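Local coordinates for Lin1840 protein (Listeria innocua serovar 6a, PDB 4ZOB) that probably hydrolyses terminal, non-reducing beta-D-glucosyl residues with release of beta-D-glucose, as a family 3 glycoside hydrolase, at residues A[205-210]-A[238-243]. The protein carries 1 engineered substitution. Numbering follows the deposited sequence. Where two conformers were deposited one is given.
With LGC (D-glucono-1,5-lactone), chain D; LGC (D-glucono-1,5-lactone), chain C.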
ATOM      1  N   TYR A 205      -0.236 -12.366  -6.574  1.00 15.66           N
ATOM      2  CA  TYR A 205      -0.708 -13.249  -5.508  1.00 18.33           C
ATOM      3  C   TYR A 205      -0.416 -12.703  -4.107  1.00 20.35           C
ATOM      4  O   TYR A 205      -0.717 -13.356  -3.102  1.00 21.64           O
ATOM      5  CB  TYR A 205      -0.105 -14.649  -5.642  1.00 19.86           C
ATOM      6  CG  TYR A 205      -0.112 -15.216  -7.068  1.00 19.85           C
ATOM      7  CD1 TYR A 205      -1.293 -15.438  -7.735  1.00 19.74           C
ATOM      8  CD2 TYR A 205       1.080 -15.502  -7.732  1.00 19.48           C
ATOM      9  CE1 TYR A 205      -1.291 -15.927  -9.017  1.00 23.28           C
ATOM     10  CE2 TYR A 205       1.092 -15.997  -9.013  1.00 20.32           C
ATOM     11  CZ  TYR A 205      -0.099 -16.220  -9.658  1.00 22.39           C
ATOM     12  OH  TYR A 205      -0.111 -16.737 -10.953  1.00 19.05           O
ATOM     13  N   ASN A 206       0.136 -11.507  -4.016  1.00 21.78           N
ATOM     14  CA  ASN A 206       0.631 -11.052  -2.728  1.00 23.41           C
ATOM     15  C   ASN A 206      -0.499 -10.795  -1.712  1.00 23.81           C
ATOM     16  O   ASN A 206      -1.678 -10.760  -2.061  1.00 23.29           O
ATOM     17  CB  ASN A 206       1.530  -9.814  -2.860  1.00 22.54           C
ATOM     18  CG  ASN A 206       2.572  -9.747  -1.764  1.00 20.26           C
ATOM     19  OD1 ASN A 206       2.740 -10.707  -1.033  1.00 21.39           O
ATOM     20  ND2 ASN A 206       3.281  -8.631  -1.656  1.00 19.74           N
ATOM     21  N   THR A 207      -0.092 -10.638  -0.452  1.00 23.67           N
ATOM     22  CA  THR A 207      -0.967 -10.365   0.671  1.00 20.83           C
ATOM     23  C   THR A 207      -1.929  -9.243   0.402  1.00 21.20           C
ATOM     24  O   THR A 207      -1.572  -8.248  -0.189  1.00 18.66           O
ATOM     25  CB  THR A 207      -0.146  -9.948   1.871  1.00 20.17           C
ATOM     26  OG1 THR A 207       0.811 -10.982   2.174  1.00 17.95           O
ATOM     27  CG2 THR A 207      -1.088  -9.620   3.071  1.00 20.11           C
ATOM     28  N   VAL A 208      -3.165  -9.401   0.855  1.00 24.89           N
ATOM     29  CA  VAL A 208      -4.165  -8.315   0.782  1.00 22.45           C
ATOM     30  C   VAL A 208      -4.596  -8.015   2.206  1.00 20.21           C
ATOM     31  O   VAL A 208      -4.680  -8.888   3.030  1.00 20.35           O
ATOM     32  CB  VAL A 208      -5.378  -8.745  -0.102  1.00 20.88           C
ATOM     33  CG1 VAL A 208      -6.574  -7.835   0.077  1.00 19.01           C
ATOM     34  CG2 VAL A 208      -4.953  -8.827  -1.567  1.00 21.42           C
ATOM     35  N   ASN A 209      -4.871  -6.785   2.527  1.00 20.90           N
ATOM     36  CA  ASN A 209      -5.279  -6.529   3.890  1.00 21.82           C
ATOM     37  C   ASN A 209      -5.947  -5.197   4.058  1.00 19.27           C
ATOM     38  O   ASN A 209      -5.426  -4.216   3.646  1.00 20.07           O
ATOM     39  CB  ASN A 209      -4.117  -6.608   4.869  1.00 21.22           C
ATOM     40  CG  ASN A 209      -4.572  -6.330   6.267  1.00 23.37           C
ATOM     41  OD1 ASN A 209      -4.447  -5.216   6.727  1.00 33.18           O
ATOM     42  ND2 ASN A 209      -5.211  -7.296   6.899  1.00 21.66           N
ATOM     43  N   MET A 210      -7.129  -5.197   4.656  0.50 19.28           N
ATOM     44  CA  MET A 210      -7.910  -3.984   4.817  0.50 19.74           C
ATOM     45  C   MET A 210      -8.955  -4.284   5.865  0.50 19.86           C
ATOM     46  O   MET A 210      -9.232  -5.447   6.140  0.50 15.78           O
ATOM     47  CB  MET A 210      -8.557  -3.543   3.494  0.50 19.93           C
ATOM     48  CG  MET A 210      -9.758  -4.354   3.050  0.50 21.58           C
ATOM     49  SD  MET A 210      -9.427  -5.702   1.873  0.50 26.01           S
ATOM     50  CE  MET A 210      -8.608  -4.842   0.521  0.50 23.05           C
ATOM     51  N   PHE A 238      -7.111 -16.101  -5.132  1.00 14.52           N
ATOM     52  CA  PHE A 238      -5.822 -16.595  -4.628  1.00 17.76           C
ATOM     53  C   PHE A 238      -5.339 -15.986  -3.285  1.00 20.78           C
ATOM     54  O   PHE A 238      -4.560 -16.627  -2.527  1.00 23.99           O
ATOM     55  CB  PHE A 238      -4.741 -16.352  -5.671  1.00 18.30           C
ATOM     56  CG  PHE A 238      -4.786 -17.305  -6.824  1.00 18.15           C
ATOM     57  CD1 PHE A 238      -4.858 -18.671  -6.607  1.00 20.52           C
ATOM     58  CD2 PHE A 238      -4.732 -16.832  -8.128  1.00 19.48           C
ATOM     59  CE1 PHE A 238      -4.860 -19.564  -7.670  1.00 24.31           C
ATOM     60  CE2 PHE A 238      -4.758 -17.701  -9.193  1.00 21.48           C
ATOM     61  CZ  PHE A 238      -4.823 -19.082  -8.966  1.00 24.00           C
ATOM     62  N   ASN A 239      -5.757 -14.753  -3.003  1.00 18.79           N
ATOM     63  CA  ASN A 239      -5.237 -14.017  -1.862  1.00 18.91           C
ATOM     64  C   ASN A 239      -5.819 -14.433  -0.506  1.00 18.75           C
ATOM     65  O   ASN A 239      -6.912 -14.986  -0.418  1.00 19.14           O
ATOM     66  CB  ASN A 239      -5.458 -12.513  -2.062  1.00 18.85           C
ATOM     67  CG  ASN A 239      -6.911 -12.155  -2.328  1.00 18.29           C
ATOM     68  OD1 ASN A 239      -7.434 -12.400  -3.421  1.00 17.95           O
ATOM     69  ND2 ASN A 239      -7.572 -11.571  -1.336  1.00 19.43           N
ATOM     70  N   VAL A 240      -5.080 -14.151   0.557  1.00 19.00           N
ATOM     71  CA  VAL A 240      -5.714 -14.059   1.862  1.00 20.78           C
ATOM     72  C   VAL A 240      -6.704 -12.902   1.917  1.00 24.09           C
ATOM     73  O   VAL A 240      -6.552 -11.872   1.268  1.00 24.80           O
ATOM     74  CB  VAL A 240      -4.721 -13.814   3.013  1.00 20.08           C
ATOM     75  CG1 VAL A 240      -3.742 -14.956   3.149  1.00 20.88           C
ATOM     76  CG2 VAL A 240      -3.976 -12.511   2.828  1.00 20.47           C
ATOM     77  N   VAL A 241      -7.712 -13.072   2.745  1.00 25.60           N
ATOM     78  CA  VAL A 241      -8.544 -11.980   3.184  1.00 24.72           C
ATOM     79  C   VAL A 241      -8.519 -12.030   4.696  1.00 24.65           C
ATOM     80  O   VAL A 241      -8.916 -13.048   5.286  1.00 20.66           O
ATOM     81  CB  VAL A 241      -9.992 -12.172   2.741  1.00 27.62           C
ATOM     82  CG1 VAL A 241     -10.890 -11.138   3.449  1.00 30.01           C
ATOM     83  CG2 VAL A 241     -10.094 -12.134   1.216  1.00 25.38           C
ATOM     84  N   ASP A 242      -8.069 -10.922   5.298  1.00 25.78           N
ATOM     85  CA  ASP A 242      -7.721 -10.821   6.734  1.00 22.69           C
ATOM     86  C   ASP A 242      -7.090 -12.072   7.338  1.00 19.89           C
ATOM     87  O   ASP A 242      -7.619 -12.638   8.266  1.00 22.23           O
ATOM     88  CB  ASP A 242      -8.934 -10.385   7.578  1.00 21.64           C
ATOM     89  CG  ASP A 242      -8.536  -9.895   8.971  1.00 23.15           C
ATOM     90  OD1 ASP A 242      -7.325  -9.691   9.267  1.00 25.83           O
ATOM     91  OD2 ASP A 242      -9.446  -9.722   9.781  1.00 21.36           O
ATOM     92  N   GLY A 243      -5.941 -12.480   6.813  1.00 20.22           N
ATOM     93  CA  GLY A 243      -5.189 -13.636   7.328  1.00 21.38           C
ATOM     94  C   GLY A 243      -5.574 -14.987   6.707  1.00 22.60           C
ATOM     95  O   GLY A 243      -4.757 -15.908   6.683  1.00 20.29           O
TER
HETATM   96  C1  LGC D 802     -12.635 -11.205   9.666  1.00 51.67           C
HETATM   97  C2  LGC D 802     -14.094 -10.937   9.919  1.00 47.71           C
HETATM   98  O5  LGC D 802     -11.995 -12.479  10.040  1.00 60.76           O
HETATM   99  O1  LGC D 802     -11.971 -10.335   9.105  1.00 40.26           O
HETATM  100  O2  LGC D 802     -14.238  -9.543  10.209  1.00 38.80           O
HETATM  101  C3  LGC D 802     -14.632 -11.844  11.026  1.00 48.35           C
HETATM  102  O3  LGC D 802     -16.043 -11.626  11.171  1.00 52.46           O
HETATM  103  C4  LGC D 802     -14.306 -13.287  10.621  1.00 46.64           C
HETATM  104  O4  LGC D 802     -14.942 -14.274  11.450  1.00 35.48           O
HETATM  105  C5  LGC D 802     -12.789 -13.518  10.668  1.00 50.18           C
HETATM  106  C6  LGC D 802     -12.424 -14.882  10.060  1.00 45.62           C
HETATM  107  O6  LGC D 802     -12.472 -14.887   8.633  1.00 39.39           O
HETATM  108  C1  LGC C 801      -6.100 -18.646 -13.150  1.00 25.06           C
HETATM  109  C2  LGC C 801      -6.746 -17.296 -13.024  1.00 23.79           C
HETATM  110  O5  LGC C 801      -6.673 -19.654 -14.017  1.00 24.94           O
HETATM  111  O1  LGC C 801      -5.060 -18.926 -12.541  1.00 22.09           O
HETATM  112  O2  LGC C 801      -6.642 -16.907 -11.673  1.00 25.20           O
HETATM  113  C3  LGC C 801      -8.240 -17.274 -13.313  1.00 24.09           C
HETATM  114  O3  LGC C 801      -8.697 -15.893 -13.433  1.00 22.27           O
HETATM  115  C4  LGC C 801      -8.529 -18.204 -14.519  1.00 20.47           C
HETATM  116  O4  LGC C 801      -9.922 -18.242 -14.820  1.00 14.52           O
HETATM  117  C5  LGC C 801      -8.078 -19.609 -14.180  1.00 20.33           C
HETATM  118  C6  LGC C 801      -8.436 -20.633 -15.273  1.00 18.29           C
HETATM  119  O6  LGC C 801      -8.219 -20.098 -16.574  1.00 12.66           O
HETATM  120  O   HOH W   1      -1.694 -16.157  -2.802  1.00 11.65           O
HETATM  121  O   HOH W   2      -2.100 -13.335  -0.197  1.00 16.58           O
HETATM  122  O   HOH W   3      -4.934  -9.800   5.673  1.00 13.96           O
HETATM  123  O   HOH W   4      -8.138  -8.279   3.774  1.00 13.82           O
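The Tyr205 ring turns its edge to the face of Phe238 in an offset edge-to-face pair, planes at 89°, with Tyr205 CE1 3.7 Å from Phe238 CD2. Tyrosine suits its place by adding a hydroxyl, hydrogen-bonded to Glu473 and to Arg572 of the second subunit. Phe238 CE2 closely approaches, at 3.2 Å, O2 of a gluconolactone hydrogen-bonded to Asp91, Lys191, His192 and Asp270.

Val208, compact and branched, packs against backbone and amide side chain: its CB lies 3.6 Å from Val240 O and its CG2 meets Asn239 CB. With CG between its backbone N and carbonyl carbon (chi1 55°), Asn239 turns its amide onward along the chain, where the two N-H groups of ND2 can serve Val240 O (2.8 Å, from above the carbonyl plane) and Ala194 O.

Water joins the backbones: one molecule donates to Tyr205 O and Phe238 O, another links Tyr205 O to Val240 N. A third accepts from Asn209 ND2, donates to Val208 O and reaches Gly243 N weakly.

The Asp242 carboxylate suits Arg213 of the second subunit, its salt-bridge partner; OD1 and Asn209 ND2, 4.0 Å apart, both hydrogen-bond Ser211 of that subunit.

Within the TIM-barrel domain, the loop between strand 187-193 and helix 212-219 thus runs beside the 240-241/244-245 hairpin that follows barrel strand 233-236, with helix 273-276 against Phe238.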